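Local coordinates for protein probable transcriptional regulator (Pseudomonas aeruginosa, PDB 2HR3) that probably acts as a dimeric DNA-binding transcriptional regulator of the MarR family, at residues A11-R14 / S15-T18; S54-A57 / A58-M62; A68-L71 / R72-E75; E113-V116 / R117-A121. All coordinates share one frame; numbering follows the deposited sequence.

Along the chain the four contacts follow one another without overlap, each within a single stretch of helix or at its end. Contacts 2 and 3 lie on helices 53-59 and 64-76, the successive helices of the probable helix-turn-helix; their centres are about 14 Å apart and they touch, M62 packing on L70 and L56 on L71. Contact 1, on helix 4-26, and contact 4, on helix 98-122, are about 20 Å apart between centres and belong to the helical region that builds the dimer. Both lie about 24 to 34 Å, centre to centre, from contacts 2 and 3, which suggests that pairing is centred on one part of the subunit and DNA reading on another, although all four contacts reach the second subunit.

Contact 1. Residues A11-R14 / S15-T18; sequences AHLR and SQVT
A11 passes its carbonyl to the next turn, where S15 N lies 3.0 Å from A11 O, and its small methyl suits a place that packs on E112 of the second subunit. H12 contributes a carbonyl gripped twice: H12 O accepts from Q16 N at 2.9 Å and from S15 OG at 3.1 Å. Serine suits this place because its short hydroxyl, set between its own backbone N and carbonyl carbon (chi1 68°), folds back on the helix. The extended Q16 chain runs back along the same turn, bringing NE2 to 3.8 Å from H12 CB and OE1 to 3.3 Å from L13 CA. L13 and V17 run alongside each other, L13 CD1 3.7 Å from V17 CG2; these branched aliphatic groups suit a buried face, L13 meeting L138, L141 and M119 of the second subunit, V17 its own counterpart there. R14 O takes T18 N at 3.1 Å, while the arginine chain bends so that A11 O lies above one guanidinium face and NE pairs with E112 of the second subunit. An N-terminal helix packed against C-terminal helices of both subunits is consistent with the dimerisation region of MarR proteins.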
ATOM      1  N   ALA A  11       5.034  10.619 -11.893  1.00 48.94           N
ATOM      2  CA  ALA A  11       3.792   9.919 -12.283  1.00 49.51           C
ATOM      3  C   ALA A  11       3.995   8.436 -12.600  1.00 50.70           C
ATOM      4  O   ALA A  11       3.311   7.570 -12.088  1.00 51.78           O
ATOM      5  CB  ALA A  11       3.233  10.597 -13.539  1.00 49.91           C
ATOM      6  N   HIS A  12       4.977   8.149 -13.436  1.00 51.83           N
ATOM      7  CA  HIS A  12       5.380   6.781 -13.718  1.00 53.07           C
ATOM      8  C   HIS A  12       5.854   5.980 -12.517  1.00 53.57           C
ATOM      9  O   HIS A  12       5.371   4.902 -12.261  1.00 54.25           O
ATOM     10  CB  HIS A  12       6.489   6.811 -14.754  1.00 53.85           C
ATOM     11  CG  HIS A  12       6.027   7.301 -16.069  1.00 55.05           C
ATOM     12  ND1 HIS A  12       6.854   7.944 -16.953  1.00 58.75           N
ATOM     13  CD2 HIS A  12       4.805   7.262 -16.643  1.00 59.17           C
ATOM     14  CE1 HIS A  12       6.174   8.251 -18.040  1.00 61.48           C
ATOM     15  NE2 HIS A  12       4.920   7.867 -17.867  1.00 62.26           N
ATOM     16  N   LEU A  13       6.847   6.501 -11.814  1.00 53.76           N
ATOM     17  CA  LEU A  13       7.336   5.857 -10.612  1.00 53.23           C
ATOM     18  C   LEU A  13       6.203   5.590  -9.643  1.00 54.75           C
ATOM     19  O   LEU A  13       6.071   4.473  -9.153  1.00 55.86           O
ATOM     20  CB  LEU A  13       8.438   6.676  -9.951  1.00 52.00           C
ATOM     21  CG  LEU A  13       9.015   6.073  -8.678  1.00 50.68           C
ATOM     22  CD1 LEU A  13       9.427   4.636  -8.880  1.00 53.72           C
ATOM     23  CD2 LEU A  13      10.152   6.826  -8.273  1.00 49.87           C
ATOM     24  N   ARG A  14       5.385   6.600  -9.340  1.00 55.62           N
ATOM     25  CA  ARG A  14       4.167   6.387  -8.530  1.00 55.28           C
ATOM     26  C   ARG A  14       3.280   5.204  -9.019  1.00 55.30           C
ATOM     27  O   ARG A  14       2.833   4.374  -8.238  1.00 54.33           O
ATOM     28  CB  ARG A  14       3.299   7.656  -8.542  1.00 54.64           C
ATOM     29  CG  ARG A  14       2.054   7.557  -7.547  1.00 55.90           C
ATOM     30  CD  ARG A  14       1.015   8.673  -7.687  1.00 58.21           C
ATOM     31  NE  ARG A  14       0.620   8.966  -9.069  1.00 62.90           N
ATOM     32  CZ  ARG A  14      -0.160   8.165  -9.808  1.00 63.05           C
ATOM     33  NH1 ARG A  14      -0.588   7.015  -9.364  1.00 61.10           N
ATOM     34  NH2 ARG A  14      -0.479   8.490 -11.040  1.00 67.20           N
ATOM     35  N   SER A  15       2.986   5.142 -10.309  1.00 56.03           N
ATOM     36  CA  SER A  15       2.005   4.148 -10.753  1.00 58.04           C
ATOM     37  C   SER A  15       2.641   2.783 -10.671  1.00 56.49           C
ATOM     38  O   SER A  15       2.037   1.881 -10.155  1.00 58.12           O
ATOM     39  CB  SER A  15       1.410   4.433 -12.152  1.00 58.08           C
ATOM     40  OG  SER A  15       2.415   4.283 -13.139  1.00 64.53           O
ATOM     41  N   GLN A  16       3.905   2.700 -11.009  1.00 55.60           N
ATOM     42  CA  GLN A  16       4.648   1.448 -10.965  1.00 55.85           C
ATOM     43  C   GLN A  16       4.788   0.789  -9.617  1.00 57.34           C
ATOM     44  O   GLN A  16       4.865  -0.424  -9.534  1.00 58.60           O
ATOM     45  CB  GLN A  16       6.034   1.717 -11.454  1.00 54.53           C
ATOM     46  CG  GLN A  16       6.059   2.057 -12.925  1.00 56.41           C
ATOM     47  CD  GLN A  16       7.255   2.913 -13.366  1.00 53.58           C
ATOM     48  OE1 GLN A  16       8.115   3.321 -12.568  1.00 49.11           O
ATOM     49  NE2 GLN A  16       7.327   3.143 -14.643  1.00 54.86           N
ATOM     50  N   VAL A  17       5.016   1.610  -8.603  1.00 57.54           N
ATOM     51  CA  VAL A  17       5.366   1.175  -7.280  1.00 57.96           C
ATOM     52  C   VAL A  17       4.035   0.865  -6.616  1.00 58.03           C
ATOM     53  O   VAL A  17       3.955  -0.048  -5.853  1.00 59.28           O
ATOM     54  CB  VAL A  17       6.166   2.295  -6.524  1.00 57.19           C
ATOM     55  CG1 VAL A  17       5.907   2.280  -5.109  1.00 60.40           C
ATOM     56  CG2 VAL A  17       7.651   2.173  -6.727  1.00 57.44           C
ATOM     57  N   THR A  18       2.969   1.601  -6.933  1.00 59.12           N
ATOM     58  CA  THR A  18       1.654   1.341  -6.298  1.00 59.28           C
ATOM     59  C   THR A  18       0.992   0.131  -6.971  1.00 59.26           C
ATOM     60  O   THR A  18       0.478  -0.749  -6.321  1.00 60.30           O
ATOM     61  CB  THR A  18       0.703   2.577  -6.195  1.00 58.22           C
ATOM     62  OG1 THR A  18       0.065   2.845  -7.428  1.00 62.34           O
ATOM     63  CG2 THR A  18       1.401   3.879  -5.701  1.00 60.55           C
TER

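Contact 2. Residues S54-A57 / A58-M62; sequences SELA and AAERM
A left-handed backbone turn at R61 (phi 39°, psi 35°) swings the chain off the helix and brings the selenomethionine M62 back over A57, while the bent side chain of E60, with CG anti to its carbonyl carbon (chi1 -68°), is laid beside L56. The turn is a Schellman motif. R61 N bonds to A58 O at 3.1 Å, and M62 N approaches A57 O at 2.7 Å, a length to be read with caution because the model is crowded at that nitrogen. The apolar pair that usually accompanies this motif is present too, A57 CB standing 4.4 Å from M62 CB; a small alanine lets the returning chain lie close. E60 N makes weak bonds to both L56 O and A57 O, where the helix gives way to the turn. L56 and E60 cross at a slant, CD2 of L56 4.2 Å from E60 CG, so the glutamate's methylenes extend the apolar surface while its OE2 forms a salt bridge with R46. R61 folds back to give NH1 to A58 O at 2.7 Å, in the carbonyl plane and on a lone pair; its NH2 bonds to A30 O of the second subunit. A58 O thus takes two donors from R61, its N and its NH1, and the positive guanidinium probably offsets the negative end of the helix dipole.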
ATOM      1  N   SER A  54      -2.935   3.448  19.737  1.00 59.47           N
ATOM      2  CA  SER A  54      -2.789   4.810  19.193  1.00 60.04           C
ATOM      3  C   SER A  54      -1.654   4.980  18.205  1.00 59.57           C
ATOM      4  O   SER A  54      -1.794   5.608  17.204  1.00 59.40           O
ATOM      5  CB  SER A  54      -2.529   5.791  20.328  1.00 60.23           C
ATOM      6  OG  SER A  54      -3.736   6.175  20.959  1.00 64.41           O
ATOM      7  N   GLU A  55      -0.506   4.436  18.514  1.00 60.36           N
ATOM      8  CA  GLU A  55       0.617   4.645  17.670  1.00 61.94           C
ATOM      9  C   GLU A  55       0.412   3.923  16.358  1.00 63.51           C
ATOM     10  O   GLU A  55       0.830   4.388  15.296  1.00 63.45           O
ATOM     11  CB  GLU A  55       1.868   4.131  18.354  1.00 62.88           C
ATOM     12  CG  GLU A  55       3.124   4.403  17.574  1.00 65.81           C
ATOM     13  CD  GLU A  55       4.318   3.755  18.199  1.00 71.77           C
ATOM     14  OE1 GLU A  55       4.233   3.397  19.434  1.00 73.78           O
ATOM     15  OE2 GLU A  55       5.320   3.600  17.430  1.00 72.06           O
ATOM     16  N   LEU A  56      -0.234   2.764  16.472  1.00 64.00           N
ATOM     17  CA  LEU A  56      -0.563   1.893  15.395  1.00 63.26           C
ATOM     18  C   LEU A  56      -1.624   2.538  14.505  1.00 63.66           C
ATOM     19  O   LEU A  56      -1.463   2.557  13.269  1.00 62.12           O
ATOM     20  CB  LEU A  56      -1.167   0.639  16.004  1.00 63.87           C
ATOM     21  CG  LEU A  56      -0.866  -0.761  15.502  1.00 62.13           C
ATOM     22  CD1 LEU A  56      -1.818  -1.712  16.307  1.00 60.28           C
ATOM     23  CD2 LEU A  56      -1.075  -0.824  14.066  1.00 60.23           C
ATOM     24  N   ALA A  57      -2.729   2.991  15.113  1.00 62.80           N
ATOM     25  CA  ALA A  57      -3.719   3.730  14.361  1.00 63.85           C
ATOM     26  C   ALA A  57      -3.048   4.892  13.571  1.00 65.53           C
ATOM     27  O   ALA A  57      -3.258   5.019  12.349  1.00 66.47           O
ATOM     28  CB  ALA A  57      -4.750   4.255  15.231  1.00 63.64           C
ATOM     29  N   ALA A  58      -2.203   5.681  14.235  1.00 65.40           N
ATOM     30  CA  ALA A  58      -1.586   6.806  13.589  1.00 66.24           C
ATOM     31  C   ALA A  58      -0.729   6.414  12.404  1.00 67.02           C
ATOM     32  O   ALA A  58      -0.799   7.056  11.366  1.00 68.13           O
ATOM     33  CB  ALA A  58      -0.740   7.620  14.589  1.00 66.49           C
ATOM     34  N   ALA A  59       0.079   5.374  12.557  1.00 67.56           N
ATOM     35  CA  ALA A  59       0.971   4.895  11.511  1.00 68.14           C
ATOM     36  C   ALA A  59       0.258   4.322  10.317  1.00 70.05           C
ATOM     37  O   ALA A  59       0.834   4.214   9.226  1.00 70.73           O
ATOM     38  CB  ALA A  59       1.889   3.821  12.069  1.00 68.07           C
ATOM     39  N   GLU A  60      -0.960   3.850  10.537  1.00 71.54           N
ATOM     40  CA  GLU A  60      -1.740   3.203   9.490  1.00 72.11           C
ATOM     41  C   GLU A  60      -2.849   4.161   9.083  1.00 72.09           C
ATOM     42  O   GLU A  60      -3.769   3.776   8.383  1.00 71.38           O
ATOM     43  CB  GLU A  60      -2.299   1.894  10.026  1.00 71.72           C
ATOM     44  CG  GLU A  60      -1.218   0.924  10.262  1.00 75.18           C
ATOM     45  CD  GLU A  60      -0.449   0.602   8.968  1.00 81.00           C
ATOM     46  OE1 GLU A  60      -1.097   0.292   7.933  1.00 84.81           O
ATOM     47  OE2 GLU A  60       0.804   0.656   8.986  1.00 86.11           O
ATOM     48  N   ARG A  61      -2.738   5.422   9.525  1.00 72.08           N
ATOM     49  CA  ARG A  61      -3.807   6.416   9.335  1.00 73.19           C
ATOM     50  C   ARG A  61      -5.165   5.730   9.527  1.00 74.26           C
ATOM     51  O   ARG A  61      -6.187   6.066   8.912  1.00 74.00           O
ATOM     52  CB  ARG A  61      -3.705   7.131   7.973  1.00 72.97           C
ATOM     53  CG  ARG A  61      -2.275   7.206   7.377  1.00 71.11           C
ATOM     54  CD  ARG A  61      -1.376   8.156   8.208  1.00 67.02           C
ATOM     55  NE  ARG A  61      -2.016   9.464   8.409  1.00 64.53           N
ATOM     56  CZ  ARG A  61      -2.407   9.973   9.582  1.00 65.74           C
ATOM     57  NH1 ARG A  61      -2.256   9.263  10.719  1.00 66.50           N
ATOM     58  NH2 ARG A  61      -2.988  11.190   9.620  1.00 61.01           N
HETATM   59  N   MSE A  62      -5.161   4.782  10.437  1.00 75.54           N
HETATM   60  CA  MSE A  62      -6.341   4.042  10.716  1.00 78.47           C
HETATM   61  C   MSE A  62      -7.084   4.782  11.770  1.00 75.72           C
HETATM   62  O   MSE A  62      -6.477   5.430  12.604  1.00 74.60           O
HETATM   63  CB  MSE A  62      -5.985   2.695  11.264  1.00 78.00           C
HETATM   64  CG  MSE A  62      -5.676   1.715  10.233  1.00 82.89           C
HETATM   65 SE   MSE A  62      -5.720  -0.037  11.103  1.00 91.81          SE
HETATM   66  CE  MSE A  62      -7.714  -0.237  11.404  1.00 88.25           C
TER

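Contact 3. Residues A68-L71 / R72-E75; sequences AALL and RELE
A69 and R72, L70 and E73, and L71 and L74 pair along helix 64-76, which follows helix 53-59 in the probable helix-turn-helix of this MarR protein and probably corresponds to the recognition helix of that motif. R72 N reaches A68 O at 3.0 Å, E73 N bonds to A69 O, L74 N lies 3.1 Å from L70 O, and E75 N bonds to L71 O, an unbroken i to i+4 ladder that keeps the helix regular.

Apolar packing occupies the inner side. CD2 of L71 stands 4.4 Å from CD1 of L74; together these leucines meet V40 of helix 32-46 and I80 of strand 80-83, and L71 also meets L56 and P53. Their flexible branched ends suit a seam where several elements converge.

Mixed contacts of charged groups with aliphatic ones make up the rest. E73, extended beyond CG, lies across L70 and sets OE2 3.4 Å from L70 CD2, while the same oxygen forms a long, weak ion pair with R63 of the second subunit. Glutamate suits this position, having methylenes to lie along the helix and a carboxylate that finds polar partners beyond it. R72 is exposed, and a sharp bend at its third torsion (chi3 -91°) doubles the chain back along the preceding turn. The guanidinium is pressed tightly on A69, whose alanine methyl has little bulk to oppose it; such closeness at 2.4 Å resolution is to be read with caution, one face covering A69 CA and R72 NH2 modelled 3.1 Å from A69 CB.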
ATOM      1  N   ALA A  68      -9.815  -0.820  17.081  1.00 66.80           N
ATOM      2  CA  ALA A  68     -10.187  -1.358  18.383  1.00 66.95           C
ATOM      3  C   ALA A  68     -10.800  -2.725  18.116  1.00 66.01           C
ATOM      4  O   ALA A  68     -10.445  -3.721  18.727  1.00 67.06           O
ATOM      5  CB  ALA A  68     -11.127  -0.415  19.102  1.00 66.76           C
ATOM      6  N   ALA A  69     -11.624  -2.775  17.098  1.00 65.17           N
ATOM      7  CA  ALA A  69     -12.312  -3.989  16.730  1.00 64.83           C
ATOM      8  C   ALA A  69     -11.464  -5.088  16.076  1.00 64.46           C
ATOM      9  O   ALA A  69     -11.743  -6.269  16.281  1.00 64.07           O
ATOM     10  CB  ALA A  69     -13.496  -3.616  15.823  1.00 65.38           C
ATOM     11  N   LEU A  70     -10.487  -4.722  15.232  1.00 64.25           N
ATOM     12  CA  LEU A  70      -9.584  -5.717  14.630  1.00 63.42           C
ATOM     13  C   LEU A  70      -8.604  -6.235  15.662  1.00 63.07           C
ATOM     14  O   LEU A  70      -8.122  -7.344  15.552  1.00 62.35           O
ATOM     15  CB  LEU A  70      -8.781  -5.120  13.474  1.00 64.11           C
ATOM     16  CG  LEU A  70      -9.534  -4.812  12.182  1.00 63.91           C
ATOM     17  CD1 LEU A  70      -8.737  -3.867  11.376  1.00 64.12           C
ATOM     18  CD2 LEU A  70      -9.811  -6.090  11.418  1.00 64.83           C
ATOM     19  N   LEU A  71      -8.274  -5.402  16.634  1.00 63.66           N
ATOM     20  CA  LEU A  71      -7.385  -5.793  17.735  1.00 64.32           C
ATOM     21  C   LEU A  71      -8.103  -6.769  18.600  1.00 65.05           C
ATOM     22  O   LEU A  71      -7.535  -7.764  19.014  1.00 65.22           O
ATOM     23  CB  LEU A  71      -6.957  -4.591  18.567  1.00 63.48           C
ATOM     24  CG  LEU A  71      -5.934  -3.667  17.913  1.00 63.28           C
ATOM     25  CD1 LEU A  71      -5.532  -2.580  18.962  1.00 62.20           C
ATOM     26  CD2 LEU A  71      -4.689  -4.450  17.318  1.00 61.90           C
ATOM     27  N   ARG A  72      -9.372  -6.489  18.848  1.00 66.08           N
ATOM     28  CA  ARG A  72     -10.240  -7.476  19.444  1.00 67.72           C
ATOM     29  C   ARG A  72     -10.218  -8.826  18.741  1.00 67.25           C
ATOM     30  O   ARG A  72     -10.091  -9.853  19.422  1.00 67.50           O
ATOM     31  CB  ARG A  72     -11.666  -6.924  19.564  1.00 67.97           C
ATOM     32  CG  ARG A  72     -11.804  -5.949  20.765  1.00 70.09           C
ATOM     33  CD  ARG A  72     -13.259  -5.613  21.105  1.00 71.20           C
ATOM     34  NE  ARG A  72     -13.738  -4.416  20.381  1.00 73.81           N
ATOM     35  CZ  ARG A  72     -14.317  -4.401  19.170  1.00 74.63           C
ATOM     36  NH1 ARG A  72     -14.497  -5.514  18.450  1.00 75.21           N
ATOM     37  NH2 ARG A  72     -14.719  -3.239  18.656  1.00 75.66           N
ATOM     38  N   GLU A  73     -10.314  -8.863  17.413  1.00 66.69           N
ATOM     39  CA  GLU A  73     -10.351 -10.181  16.723  1.00 67.80           C
ATOM     40  C   GLU A  73      -9.048 -10.967  16.801  1.00 66.74           C
ATOM     41  O   GLU A  73      -9.032 -12.195  16.906  1.00 66.78           O
ATOM     42  CB  GLU A  73     -10.695 -10.037  15.245  1.00 67.56           C
ATOM     43  CG  GLU A  73     -11.875  -9.121  14.932  1.00 70.18           C
ATOM     44  CD  GLU A  73     -12.028  -8.896  13.431  1.00 71.78           C
ATOM     45  OE1 GLU A  73     -11.777  -9.873  12.689  1.00 76.53           O
ATOM     46  OE2 GLU A  73     -12.360  -7.749  12.995  1.00 77.82           O
ATOM     47  N   LEU A  74      -7.954 -10.226  16.667  1.00 66.43           N
ATOM     48  CA  LEU A  74      -6.588 -10.744  16.746  1.00 65.78           C
ATOM     49  C   LEU A  74      -6.236 -11.415  18.080  1.00 64.77           C
ATOM     50  O   LEU A  74      -5.570 -12.437  18.064  1.00 64.72           O
ATOM     51  CB  LEU A  74      -5.584  -9.605  16.473  1.00 65.90           C
ATOM     52  CG  LEU A  74      -5.466  -9.255  14.989  1.00 66.75           C
ATOM     53  CD1 LEU A  74      -4.525  -8.053  14.809  1.00 64.53           C
ATOM     54  CD2 LEU A  74      -4.992 -10.484  14.158  1.00 65.10           C
ATOM     55  N   GLU A  75      -6.636 -10.808  19.197  1.00 63.58           N
ATOM     56  CA  GLU A  75      -6.505 -11.446  20.505  1.00 64.23           C
ATOM     57  C   GLU A  75      -7.347 -12.737  20.533  1.00 62.21           C
ATOM     58  O   GLU A  75      -6.788 -13.794  20.823  1.00 61.64           O
ATOM     59  CB  GLU A  75      -6.867 -10.515  21.698  1.00 64.18           C
ATOM     60  CG  GLU A  75      -5.638  -9.794  22.407  1.00 66.79           C
ATOM     61  CD  GLU A  75      -5.706  -9.796  24.007  1.00 67.56           C
ATOM     62  OE1 GLU A  75      -6.327  -8.869  24.581  1.00 71.39           O
ATOM     63  OE2 GLU A  75      -5.132 -10.700  24.698  1.00 68.57           O
TER

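Contact 4. Residues E113-V116 / R117-A121; sequences EWLV and RAMHA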
ATOM      1  N   GLU A 113       8.253 -15.654  -2.492  1.00 51.67           N
ATOM      2  CA  GLU A 113       8.364 -16.802  -3.398  1.00 52.05           C
ATOM      3  C   GLU A 113       7.703 -16.454  -4.726  1.00 50.95           C
ATOM      4  O   GLU A 113       8.341 -16.519  -5.741  1.00 52.09           O
ATOM      5  CB  GLU A 113       7.725 -18.050  -2.772  1.00 52.25           C
ATOM      6  CG  GLU A 113       8.554 -18.725  -1.698  1.00 53.87           C
ATOM      7  CD  GLU A 113       7.673 -19.438  -0.720  1.00 60.67           C
ATOM      8  OE1 GLU A 113       6.777 -20.176  -1.210  1.00 65.91           O
ATOM      9  OE2 GLU A 113       7.831 -19.239   0.521  1.00 63.78           O
ATOM     10  N   TRP A 114       6.432 -16.067  -4.699  1.00 50.15           N
ATOM     11  CA  TRP A 114       5.794 -15.451  -5.834  1.00 50.31           C
ATOM     12  C   TRP A 114       6.750 -14.531  -6.628  1.00 50.45           C
ATOM     13  O   TRP A 114       6.910 -14.717  -7.792  1.00 49.63           O
ATOM     14  CB  TRP A 114       4.518 -14.672  -5.467  1.00 49.76           C
ATOM     15  CG  TRP A 114       3.917 -14.107  -6.733  1.00 50.30           C
ATOM     16  CD1 TRP A 114       3.189 -14.803  -7.652  1.00 50.84           C
ATOM     17  CD2 TRP A 114       4.067 -12.795  -7.268  1.00 49.18           C
ATOM     18  NE1 TRP A 114       2.870 -14.010  -8.726  1.00 50.27           N
ATOM     19  CE2 TRP A 114       3.419 -12.773  -8.525  1.00 50.47           C
ATOM     20  CE3 TRP A 114       4.745 -11.659  -6.856  1.00 51.54           C
ATOM     21  CZ2 TRP A 114       3.389 -11.642  -9.333  1.00 48.87           C
ATOM     22  CZ3 TRP A 114       4.719 -10.521  -7.685  1.00 50.94           C
ATOM     23  CH2 TRP A 114       4.032 -10.510  -8.868  1.00 50.00           C
ATOM     24  N   LEU A 115       7.368 -13.537  -5.983  1.00 52.56           N
ATOM     25  CA  LEU A 115       8.149 -12.465  -6.685  1.00 52.20           C
ATOM     26  C   LEU A 115       9.368 -12.970  -7.354  1.00 51.96           C
ATOM     27  O   LEU A 115       9.737 -12.482  -8.418  1.00 51.48           O
ATOM     28  CB  LEU A 115       8.647 -11.427  -5.705  1.00 53.70           C
ATOM     29  CG  LEU A 115       8.386  -9.958  -6.020  1.00 56.98           C
ATOM     30  CD1 LEU A 115       9.128  -9.137  -4.912  1.00 61.27           C
ATOM     31  CD2 LEU A 115       8.759  -9.514  -7.411  1.00 56.77           C
ATOM     32  N   VAL A 116      10.036 -13.899  -6.673  1.00 52.07           N
ATOM     33  CA  VAL A 116      11.166 -14.665  -7.244  1.00 52.81           C
ATOM     34  C   VAL A 116      10.810 -15.343  -8.545  1.00 52.36           C
ATOM     35  O   VAL A 116      11.602 -15.338  -9.508  1.00 53.51           O
ATOM     36  CB  VAL A 116      11.709 -15.762  -6.241  1.00 53.16           C
ATOM     37  CG1 VAL A 116      12.726 -16.673  -6.901  1.00 51.37           C
ATOM     38  CG2 VAL A 116      12.349 -15.096  -4.996  1.00 52.35           C
ATOM     39  N   ARG A 117       9.639 -15.964  -8.560  1.00 52.52           N
ATOM     40  CA  ARG A 117       9.110 -16.618  -9.754  1.00 51.86           C
ATOM     41  C   ARG A 117       8.708 -15.632 -10.818  1.00 50.74           C
ATOM     42  O   ARG A 117       8.909 -15.915 -11.986  1.00 48.80           O
ATOM     43  CB  ARG A 117       7.906 -17.493  -9.419  1.00 52.16           C
ATOM     44  CG  ARG A 117       8.264 -18.895  -8.990  1.00 53.75           C
ATOM     45  CD  ARG A 117       7.037 -19.790  -8.673  1.00 56.29           C
ATOM     46  NE  ARG A 117       5.837 -19.088  -8.158  1.00 60.86           N
ATOM     47  CZ  ARG A 117       4.771 -18.768  -8.913  1.00 62.83           C
ATOM     48  NH1 ARG A 117       4.726 -19.063 -10.238  1.00 62.92           N
ATOM     49  NH2 ARG A 117       3.732 -18.137  -8.358  1.00 61.68           N
ATOM     50  N   ALA A 118       8.108 -14.500 -10.457  1.00 51.40           N
ATOM     51  CA  ALA A 118       7.979 -13.342 -11.444  1.00 53.27           C
ATOM     52  C   ALA A 118       9.299 -12.924 -12.077  1.00 53.11           C
ATOM     53  O   ALA A 118       9.409 -12.771 -13.269  1.00 51.75           O
ATOM     54  CB  ALA A 118       7.356 -12.065 -10.777  1.00 53.05           C
HETATM   55  N   MSE A 119      10.289 -12.735 -11.228  1.00 54.87           N
HETATM   56  CA  MSE A 119      11.554 -12.227 -11.617  1.00 58.20           C
HETATM   57  C   MSE A 119      12.311 -13.195 -12.450  1.00 58.01           C
HETATM   58  O   MSE A 119      13.091 -12.796 -13.276  1.00 58.85           O
HETATM   59  CB  MSE A 119      12.340 -11.919 -10.388  1.00 58.05           C
HETATM   60  CG  MSE A 119      11.915 -10.599  -9.738  1.00 61.50           C
HETATM   61 SE   MSE A 119      12.952 -10.087  -8.088  1.00 71.45          SE
HETATM   62  CE  MSE A 119      14.078  -8.911  -8.936  1.00 71.06           C
ATOM     63  N   HIS A 120      12.052 -14.498 -12.300  1.00 58.12           N
ATOM     64  CA  HIS A 120      12.733 -15.458 -13.148  1.00 56.53           C
ATOM     65  C   HIS A 120      12.062 -15.620 -14.455  1.00 55.29           C
ATOM     66  O   HIS A 120      12.705 -15.984 -15.434  1.00 53.37           O
ATOM     67  CB  HIS A 120      13.017 -16.757 -12.414  1.00 56.95           C
ATOM     68  CG  HIS A 120      14.279 -16.662 -11.625  1.00 60.14           C
ATOM     69  ND1 HIS A 120      15.487 -17.115 -12.104  1.00 63.78           N
ATOM     70  CD2 HIS A 120      14.560 -15.992 -10.479  1.00 64.19           C
ATOM     71  CE1 HIS A 120      16.440 -16.830 -11.236  1.00 64.07           C
ATOM     72  NE2 HIS A 120      15.907 -16.133 -10.251  1.00 65.36           N
ATOM     73  N   ALA A 121      10.793 -15.271 -14.491  1.00 54.46           N
ATOM     74  CA  ALA A 121       9.983 -15.451 -15.699  1.00 54.20           C
ATOM     75  C   ALA A 121       9.899 -14.162 -16.559  1.00 53.60           C
ATOM     76  O   ALA A 121       9.530 -14.231 -17.691  1.00 54.47           O
ATOM     77  CB  ALA A 121       8.567 -15.898 -15.271  1.00 53.20           C
TER
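The backbone is helical throughout, with i to i+4 bonds accepted by E113 O to V116 O in turn, among them A118 N on W114 O (2.9 Å) and M119 N on L115 O (2.9 Å), and the last, H120 N on V116 O (3.0 Å), bent. With CG anti to the backbone N and beside the carbonyl carbon (chi1 -178°), the indole of W114 lies where A118 of the next turn comes over one face. The CB of A118 is 4.3 Å from the centroid of the six-membered ring and 16° off the normal, a CH-pi contact for which a single methyl is well sized. R117 crosses W114 at about a right angle: NH2 stands 3.5 Å from W114 CD1, and the guanidinium and ring planes are turned 79° apart. L115 meets M119 with its CD2 4.1 Å from CG of the selenomethionine, whose long flexible chain reaches L131 of helix 125-142 and L9 of the second subunit. V116 and H120 run side by side, and the imidazole turns its edge to the helix, H120 CD2 lying 3.2 Å from V116 O, near the ring plane. The patch sits toward the end of helix 98-122, where H120 rests on R128 of helix 125-142. From the second subunit, L141 packs on W114 and A10 on V116, placing this turn in the dimer interface between the terminal helices.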